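Local coordinates for transcription initiation factor TFIID subunit 5 (Encephalitozoon cuniculi, PDB 2J4B), which probably serves, as a TBP-associated factor, in the TFIID and SAGA complexes that regulate RNA polymerase II transcription, this chain being its N-terminal NTD2 domain, at residues Leu25-Leu33 and Ser101-Leu110. Numbering follows the deposited sequence.
Sequences LFKNDLLPL and SMGRYAFDLL
D29 turns its carboxylate to the point where strand 98-103 gives way to helix 104-116, and there OD2 accepts the backbone N-H of G103, with G103 N 2.9 Å from D29 OD2 and an N-H...O angle of 158°. The donor comes in from above the carboxylate plane, 55° out of it. A chi1 of -76° sets CG of D29 beside its own backbone N and carries the carboxylate to G103. G103 is the N-cap residue of helix 104-116, so the acid probably also gains from the positive end of the helix dipole. D29 CB lies 3.9 Å from A106 CB. The small methyl of A106 suits a place where D29 and F26 both pack against it; the axes of segments 25-30 and 104-110 approach to 9.2 Å. One water donates to both D29 O and S101 O, joining the helix backbone to the strand. In the NTD2 domain, a mainly helical fold with two parallel strands, the contact thus sets helix 24-30 against the strand-to-helix turn, while M102 is hydrogen-bonded through its backbone to K133 and Y135 of the parallel strand 130-135.

F26, one turn before D29, spreads its ring over the first turns of helix 104-116. L109 CD1 sits over one face in a CH-pi contact, 3.9 Å from the centroid of the F26 ring but displaced toward the rim, and Y105 CB approaches obliquely, 3.8 Å from F26 CE1. A flat, wide ring suits this place because it can touch Y105, A106 and L109 together. Farther along, buried, branched leucines fill the apolar side: L30 slides past L110 in the opposite direction and also touches W18 and I19 of helix 8-21, and L33 meets L110 tip to tip, L33 CD2 3.4 Å from L110 CD1.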
ATOM      1  N   LEU A  25      -8.725 -16.498   8.384  1.00 64.65           N
ATOM      2  CA  LEU A  25      -9.171 -16.950   7.071  1.00 64.49           C
ATOM      3  C   LEU A  25      -9.070 -15.869   6.008  1.00 64.82           C
ATOM      4  O   LEU A  25      -8.909 -16.168   4.829  1.00 65.96           O
ATOM      5  CB  LEU A  25     -10.630 -17.411   7.152  1.00 65.00           C
ATOM      6  CG  LEU A  25     -11.272 -17.959   5.867  1.00 65.08           C
ATOM      7  CD1 LEU A  25     -10.530 -19.210   5.358  1.00 65.00           C
ATOM      8  CD2 LEU A  25     -12.750 -18.263   6.100  1.00 64.70           C
ATOM      9  N   PHE A  26      -9.204 -14.612   6.417  1.00 64.55           N
ATOM     10  CA  PHE A  26      -9.156 -13.492   5.485  1.00 63.66           C
ATOM     11  C   PHE A  26      -7.827 -12.745   5.544  1.00 63.85           C
ATOM     12  O   PHE A  26      -7.435 -12.089   4.570  1.00 64.41           O
ATOM     13  CB  PHE A  26     -10.285 -12.511   5.779  1.00 63.06           C
ATOM     14  CG  PHE A  26     -11.650 -13.144   5.825  1.00 62.93           C
ATOM     15  CD1 PHE A  26     -12.098 -13.937   4.781  1.00 62.54           C
ATOM     16  CD2 PHE A  26     -12.493 -12.923   6.905  1.00 62.36           C
ATOM     17  CE1 PHE A  26     -13.340 -14.509   4.829  1.00 62.74           C
ATOM     18  CE2 PHE A  26     -13.736 -13.488   6.953  1.00 62.23           C
ATOM     19  CZ  PHE A  26     -14.167 -14.278   5.923  1.00 62.55           C
ATOM     20  N   LYS A  27      -7.134 -12.834   6.676  1.00 63.19           N
ATOM     21  CA  LYS A  27      -5.885 -12.084   6.865  1.00 62.86           C
ATOM     22  C   LYS A  27      -4.864 -12.352   5.749  1.00 61.79           C
ATOM     23  O   LYS A  27      -4.103 -11.473   5.363  1.00 61.00           O
ATOM     24  CB  LYS A  27      -5.270 -12.431   8.217  1.00 63.01           C
ATOM     25  CG  LYS A  27      -4.357 -11.369   8.766  1.00 63.33           C
ATOM     26  CD  LYS A  27      -3.750 -11.812  10.073  1.00 63.32           C
ATOM     27  CE  LYS A  27      -4.772 -11.873  11.171  1.00 63.47           C
ATOM     28  NZ  LYS A  27      -4.351 -12.829  12.234  1.00 64.54           N
ATOM     29  N   ASN A  28      -4.865 -13.589   5.270  1.00 61.24           N
ATOM     30  CA  ASN A  28      -4.006 -14.074   4.196  1.00 61.05           C
ATOM     31  C   ASN A  28      -4.193 -13.261   2.922  1.00 60.65           C
ATOM     32  O   ASN A  28      -3.227 -12.884   2.255  1.00 61.79           O
ATOM     33  CB  ASN A  28      -4.427 -15.517   3.902  1.00 62.35           C
ATOM     34  CG  ASN A  28      -3.291 -16.405   3.476  1.00 63.37           C
ATOM     35  OD1 ASN A  28      -3.514 -17.382   2.754  1.00 65.22           O
ATOM     36  ND2 ASN A  28      -2.086 -16.118   3.940  1.00 63.72           N
ATOM     37  N   ASP A  29      -5.449 -13.019   2.569  1.00 58.70           N
ATOM     38  CA  ASP A  29      -5.772 -12.285   1.366  1.00 58.14           C
ATOM     39  C   ASP A  29      -5.685 -10.780   1.560  1.00 56.93           C
ATOM     40  O   ASP A  29      -5.630 -10.051   0.592  1.00 56.22           O
ATOM     41  CB  ASP A  29      -7.192 -12.611   0.902  1.00 57.99           C
ATOM     42  CG  ASP A  29      -7.291 -13.936   0.238  1.00 57.71           C
ATOM     43  OD1 ASP A  29      -6.225 -14.547  -0.057  1.00 57.33           O
ATOM     44  OD2 ASP A  29      -8.447 -14.363   0.020  1.00 57.83           O
ATOM     45  N   LEU A  30      -5.709 -10.325   2.807  1.00 56.81           N
ATOM     46  CA  LEU A  30      -5.691  -8.906   3.105  1.00 56.93           C
ATOM     47  C   LEU A  30      -4.287  -8.351   3.361  1.00 56.63           C
ATOM     48  O   LEU A  30      -4.027  -7.208   3.061  1.00 55.40           O
ATOM     49  CB  LEU A  30      -6.613  -8.601   4.295  1.00 57.23           C
ATOM     50  CG  LEU A  30      -8.107  -8.844   3.997  1.00 57.72           C
ATOM     51  CD1 LEU A  30      -8.971  -8.820   5.262  1.00 57.90           C
ATOM     52  CD2 LEU A  30      -8.644  -7.863   2.964  1.00 56.88           C
ATOM     53  N   LEU A  31      -3.373  -9.150   3.900  1.00 57.57           N
ATOM     54  CA  LEU A  31      -2.061  -8.609   4.266  1.00 57.80           C
ATOM     55  C   LEU A  31      -1.245  -8.111   3.056  1.00 58.11           C
ATOM     56  O   LEU A  31      -0.564  -7.094   3.150  1.00 57.44           O
ATOM     57  CB  LEU A  31      -1.265  -9.600   5.120  1.00 56.89           C
ATOM     58  CG  LEU A  31      -1.628  -9.522   6.616  1.00 57.09           C
ATOM     59  CD1 LEU A  31      -1.078 -10.722   7.422  1.00 56.34           C
ATOM     60  CD2 LEU A  31      -1.180  -8.196   7.261  1.00 55.83           C
ATOM     61  N   PRO A  32      -1.321  -8.822   1.916  1.00 58.76           N
ATOM     62  CA  PRO A  32      -0.579  -8.379   0.726  1.00 58.61           C
ATOM     63  C   PRO A  32      -0.919  -6.953   0.310  1.00 59.08           C
ATOM     64  O   PRO A  32      -0.118  -6.300  -0.359  1.00 60.29           O
ATOM     65  CB  PRO A  32      -1.008  -9.370  -0.357  1.00 58.37           C
ATOM     66  CG  PRO A  32      -1.430 -10.598   0.402  1.00 59.07           C
ATOM     67  CD  PRO A  32      -2.056 -10.077   1.675  1.00 59.01           C
ATOM     68  N   LEU A  33      -2.093  -6.482   0.708  1.00 58.65           N
ATOM     69  CA  LEU A  33      -2.548  -5.148   0.371  1.00 58.33           C
ATOM     70  C   LEU A  33      -1.686  -4.051   0.998  1.00 57.97           C
ATOM     71  O   LEU A  33      -1.568  -2.969   0.439  1.00 58.39           O
ATOM     72  CB  LEU A  33      -4.007  -4.974   0.804  1.00 58.64           C
ATOM     73  CG  LEU A  33      -4.646  -3.602   0.555  1.00 59.94           C
ATOM     74  CD1 LEU A  33      -4.547  -3.120  -0.910  1.00 60.29           C
ATOM     75  CD2 LEU A  33      -6.110  -3.590   1.003  1.00 60.30           C
ATOM     76  N   SER A 101      -4.356 -11.128  -5.476  1.00 57.49           N
ATOM     77  CA  SER A 101      -5.481 -12.038  -5.618  1.00 57.51           C
ATOM     78  C   SER A 101      -6.196 -12.115  -4.287  1.00 56.55           C
ATOM     79  O   SER A 101      -5.551 -12.132  -3.234  1.00 57.07           O
ATOM     80  CB  SER A 101      -5.008 -13.427  -6.039  1.00 58.82           C
ATOM     81  OG  SER A 101      -4.440 -14.120  -4.935  1.00 59.86           O
ATOM     82  N   MET A 102      -7.521 -12.137  -4.341  1.00 55.51           N
ATOM     83  CA  MET A 102      -8.373 -12.149  -3.145  1.00 55.98           C
ATOM     84  C   MET A 102      -9.586 -13.039  -3.342  1.00 55.09           C
ATOM     85  O   MET A 102     -10.094 -13.136  -4.448  1.00 54.57           O
ATOM     86  CB  MET A 102      -8.911 -10.746  -2.863  1.00 55.99           C
ATOM     87  CG  MET A 102      -7.898  -9.797  -2.380  1.00 56.48           C
ATOM     88  SD  MET A 102      -8.614  -8.350  -1.597  1.00 57.34           S
ATOM     89  CE  MET A 102      -7.105  -7.382  -1.468  1.00 55.53           C
ATOM     90  N   GLY A 103     -10.053 -13.668  -2.269  1.00 55.11           N
ATOM     91  CA  GLY A 103     -11.324 -14.363  -2.287  1.00 55.98           C
ATOM     92  C   GLY A 103     -12.441 -13.338  -2.303  1.00 56.96           C
ATOM     93  O   GLY A 103     -12.225 -12.179  -1.948  1.00 57.64           O
ATOM     94  N   ARG A 104     -13.635 -13.757  -2.704  1.00 57.96           N
ATOM     95  CA  ARG A 104     -14.776 -12.858  -2.824  1.00 58.87           C
ATOM     96  C   ARG A 104     -15.185 -12.242  -1.491  1.00 58.94           C
ATOM     97  O   ARG A 104     -15.605 -11.092  -1.450  1.00 59.81           O
ATOM     98  CB  ARG A 104     -15.992 -13.588  -3.411  1.00 59.98           C
ATOM     99  CG  ARG A 104     -17.011 -12.645  -4.083  1.00 60.92           C
ATOM    100  CD  ARG A 104     -18.502 -12.961  -3.764  1.00 61.39           C
ATOM    101  NE  ARG A 104     -18.796 -14.387  -3.644  1.00 62.12           N
ATOM    102  CZ  ARG A 104     -20.023 -14.899  -3.518  1.00 62.50           C
ATOM    103  NH1 ARG A 104     -21.092 -14.100  -3.501  1.00 62.82           N
ATOM    104  NH2 ARG A 104     -20.185 -16.217  -3.406  1.00 61.75           N
ATOM    105  N   TYR A 105     -15.070 -12.996  -0.404  1.00 58.31           N
ATOM    106  CA  TYR A 105     -15.470 -12.489   0.904  1.00 58.17           C
ATOM    107  C   TYR A 105     -14.494 -11.431   1.479  1.00 57.37           C
ATOM    108  O   TYR A 105     -14.914 -10.360   1.889  1.00 56.70           O
ATOM    109  CB  TYR A 105     -15.636 -13.644   1.883  1.00 59.92           C
ATOM    110  CG  TYR A 105     -16.644 -14.666   1.430  1.00 60.93           C
ATOM    111  CD1 TYR A 105     -17.961 -14.306   1.195  1.00 61.21           C
ATOM    112  CD2 TYR A 105     -16.277 -15.995   1.221  1.00 61.21           C
ATOM    113  CE1 TYR A 105     -18.884 -15.232   0.765  1.00 61.32           C
ATOM    114  CE2 TYR A 105     -17.201 -16.929   0.800  1.00 61.22           C
ATOM    115  CZ  TYR A 105     -18.502 -16.537   0.570  1.00 61.49           C
ATOM    116  OH  TYR A 105     -19.445 -17.453   0.140  1.00 62.26           O
ATOM    117  N   ALA A 106     -13.203 -11.750   1.521  1.00 56.47           N
ATOM    118  CA  ALA A 106     -12.169 -10.796   1.941  1.00 55.15           C
ATOM    119  C   ALA A 106     -12.285  -9.488   1.165  1.00 54.42           C
ATOM    120  O   ALA A 106     -12.237  -8.390   1.749  1.00 53.66           O
ATOM    121  CB  ALA A 106     -10.780 -11.395   1.742  1.00 54.31           C
ATOM    122  N   PHE A 107     -12.426  -9.611  -0.152  1.00 53.11           N
ATOM    123  CA  PHE A 107     -12.664  -8.453  -0.993  1.00 53.60           C
ATOM    124  C   PHE A 107     -13.866  -7.653  -0.476  1.00 54.23           C
ATOM    125  O   PHE A 107     -13.758  -6.456  -0.223  1.00 54.03           O
ATOM    126  CB  PHE A 107     -12.910  -8.885  -2.445  1.00 51.79           C
ATOM    127  CG  PHE A 107     -13.082  -7.742  -3.405  1.00 51.24           C
ATOM    128  CD1 PHE A 107     -12.018  -6.897  -3.701  1.00 51.46           C
ATOM    129  CD2 PHE A 107     -14.301  -7.524  -4.035  1.00 50.64           C
ATOM    130  CE1 PHE A 107     -12.167  -5.859  -4.613  1.00 51.24           C
ATOM    131  CE2 PHE A 107     -14.463  -6.498  -4.934  1.00 50.40           C
ATOM    132  CZ  PHE A 107     -13.405  -5.657  -5.224  1.00 51.22           C
ATOM    133  N   ASP A 108     -15.008  -8.311  -0.324  1.00 55.64           N
ATOM    134  CA  ASP A 108     -16.219  -7.608   0.085  1.00 56.26           C
ATOM    135  C   ASP A 108     -16.049  -6.931   1.462  1.00 56.54           C
ATOM    136  O   ASP A 108     -16.343  -5.739   1.632  1.00 57.03           O
ATOM    137  CB  ASP A 108     -17.423  -8.540   0.051  1.00 57.61           C
ATOM    138  CG  ASP A 108     -18.725  -7.784  -0.056  1.00 59.10           C
ATOM    139  OD1 ASP A 108     -19.019  -6.969   0.841  1.00 61.26           O
ATOM    140  OD2 ASP A 108     -19.461  -7.974  -1.045  1.00 61.47           O
ATOM    141  N   LEU A 109     -15.543  -7.666   2.438  1.00 55.99           N
ATOM    142  CA  LEU A 109     -15.231  -7.058   3.725  1.00 55.35           C
ATOM    143  C   LEU A 109     -14.332  -5.833   3.543  1.00 54.95           C
ATOM    144  O   LEU A 109     -14.576  -4.787   4.160  1.00 55.42           O
ATOM    145  CB  LEU A 109     -14.596  -8.083   4.676  1.00 54.82           C
ATOM    146  CG  LEU A 109     -15.619  -9.102   5.200  1.00 55.16           C
ATOM    147  CD1 LEU A 109     -14.936 -10.338   5.784  1.00 55.21           C
ATOM    148  CD2 LEU A 109     -16.580  -8.468   6.225  1.00 54.25           C
ATOM    149  N   LEU A 110     -13.313  -5.959   2.687  1.00 54.46           N
ATOM    150  CA  LEU A 110     -12.310  -4.897   2.486  1.00 53.69           C
ATOM    151  C   LEU A 110     -12.898  -3.611   1.932  1.00 53.24           C
ATOM    152  O   LEU A 110     -12.523  -2.532   2.365  1.00 54.26           O
ATOM    153  CB  LEU A 110     -11.184  -5.370   1.554  1.00 53.71           C
ATOM    154  CG  LEU A 110     -10.157  -4.311   1.093  1.00 53.90           C
ATOM    155  CD1 LEU A 110      -9.269  -3.817   2.276  1.00 53.03           C
ATOM    156  CD2 LEU A 110      -9.318  -4.835  -0.033  1.00 52.48           C
TER
HETATM  157  O   HOH W   1      -4.309 -10.106  -1.917  1.00 43.92           O